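Xylulose kinase (Bifidobacterium adolescentis ATCC 15703, PDB 3I8B) probably phosphorylates D-xylulose to D-xylulose 5-phosphate at the expense of ATP, as a magnesium-binding member of the FGGY family of carbohydrate kinases. Local coordinates at residues 102-106 with 137-141. Coordinates in Å, arbitrary orientation, origin at the centre of the assembly. Numbering follows the deposited sequence.
Sequences AAALI and SPVAS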
loop_
_atom_site.group_PDB
_atom_site.type_symbol
_atom_site.label_atom_id
_atom_site.label_comp_id
_atom_site.label_asym_id
_atom_site.label_seq_id
_atom_site.Cartn_x
_atom_site.Cartn_y
_atom_site.Cartn_z
ATOM N N ALA A 102 10.560 14.251 5.108
ATOM C CA ALA A 102 10.160 13.170 5.997
ATOM C C ALA A 102 11.027 13.188 7.261
ATOM O O ALA A 102 10.517 13.095 8.384
ATOM C CB ALA A 102 10.258 11.820 5.286
ATOM N N ALA A 103 12.335 13.340 7.067
ATOM C CA ALA A 103 13.277 13.444 8.183
ATOM C C ALA A 103 12.946 14.630 9.086
ATOM O O ALA A 103 12.901 14.501 10.312
ATOM C CB ALA A 103 14.706 13.557 7.668
ATOM N N ALA A 104 12.717 15.784 8.466
ATOM C CA ALA A 104 12.410 17.005 9.199
ATOM C C ALA A 104 11.104 16.908 10.008
ATOM O O ALA A 104 11.024 17.401 11.139
ATOM C CB ALA A 104 12.368 18.193 8.236
ATOM N N LEU A 105 10.080 16.278 9.430
ATOM C CA LEU A 105 8.806 16.099 10.135
ATOM C C LEU A 105 9.010 15.352 11.442
ATOM O O LEU A 105 8.403 15.676 12.460
ATOM C CB LEU A 105 7.800 15.329 9.263
ATOM C CG LEU A 105 7.163 16.123 8.129
ATOM C CD1 LEU A 105 6.496 15.191 7.121
ATOM C CD2 LEU A 105 6.163 17.104 8.710
ATOM N N ILE A 106 9.852 14.332 11.398
ATOM C CA ILE A 106 10.152 13.548 12.586
ATOM C C ILE A 106 10.838 14.415 13.654
ATOM O O ILE A 106 10.425 14.425 14.816
ATOM C CB ILE A 106 11.022 12.308 12.248
ATOM C CG1 ILE A 106 10.195 11.270 11.478
ATOM C CG2 ILE A 106 11.592 11.685 13.526
ATOM C CD1 ILE A 106 11.030 10.297 10.695
ATOM N N SER A 137 5.099 6.430 10.947
ATOM C CA SER A 137 6.226 7.349 11.004
ATOM C C SER A 137 6.649 7.786 9.591
ATOM O O SER A 137 6.856 6.936 8.711
ATOM C CB SER A 137 7.386 6.693 11.750
ATOM O OG SER A 137 8.498 7.564 11.793
ATOM N N PRO A 138 6.793 9.114 9.371
ATOM C CA PRO A 138 7.057 9.678 8.040
ATOM C C PRO A 138 8.164 8.981 7.246
ATOM O O PRO A 138 9.234 8.669 7.774
ATOM C CB PRO A 138 7.456 11.131 8.345
ATOM C CG PRO A 138 6.745 11.450 9.581
ATOM C CD PRO A 138 6.710 10.168 10.395
ATOM N N VAL A 139 7.869 8.712 5.978
ATOM C CA VAL A 139 8.873 8.322 4.993
ATOM C C VAL A 139 8.543 9.138 3.754
ATOM O O VAL A 139 7.471 9.739 3.673
ATOM C CB VAL A 139 8.866 6.794 4.671
ATOM C CG1 VAL A 139 9.381 5.982 5.856
ATOM C CG2 VAL A 139 7.474 6.319 4.265
ATOM N N ALA A 140 9.458 9.175 2.804
ATOM C CA ALA A 140 9.277 9.951 1.581
ATOM C C ALA A 140 7.991 9.609 0.827
ATOM O O ALA A 140 7.475 10.437 0.075
ATOM C CB ALA A 140 10.483 9.765 0.661
ATOM N N SER A 141 7.482 8.395 1.011
ATOM C CA SER A 141 6.280 7.979 0.285
ATOM C C SER A 141 5.082 8.856 0.584
ATOM O O SER A 141 4.288 9.159 -0.308
ATOM C CB SER A 141 5.907 6.529 0.617
ATOM O OG SER A 141 6.805 5.627 0.005
#
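Pro138 turns its ring onto one face of helix 99-110, where Ala102 and, one turn on, Leu105 and Ile106 face it. Its CB lies 3.6 Å from Ala102 O and 4.2 Å from Ala102 CB; its CG meets Leu105 CB at 4.0 Å, and its CD packs on Ile106 CG1 at 3.8 Å. At Ala102 the side chain is only a methyl group, and the backbones come close there: the CA atoms of Ala102 and Pro138 are 5.1 Å apart. Ala102 CB also rests on the Val139-Ala140 peptide, 3.5 Å from Val139 C and 3.7 Å from Ala140 N. Farther along the helix, Ile106 CD1 reaches Pro138 O at 3.8 Å and Ser137 OG at 3.9 Å. No hydrogen bond links the two segments, so the fit is van der Waals packing over 223 Å² of buried surface. In the N-terminal, actin-like ATPase domain of this FGGY kinase, the contact joins helix 99-110 to the loop between helices 122-134 and 143-153. Helix 122-134 closes the same cluster: Trp130 touches Pro138 and hydrogen-bonds through NE1 to Leu105 O. Val139, by contrast, points its CA-to-CB bond away from helix 99-110, and its side chain lies about 7 Å from that of His75, a predicted substrate-binding residue. Ser141 touches His75 and hydrogen-bonds through OG to Trp93 O.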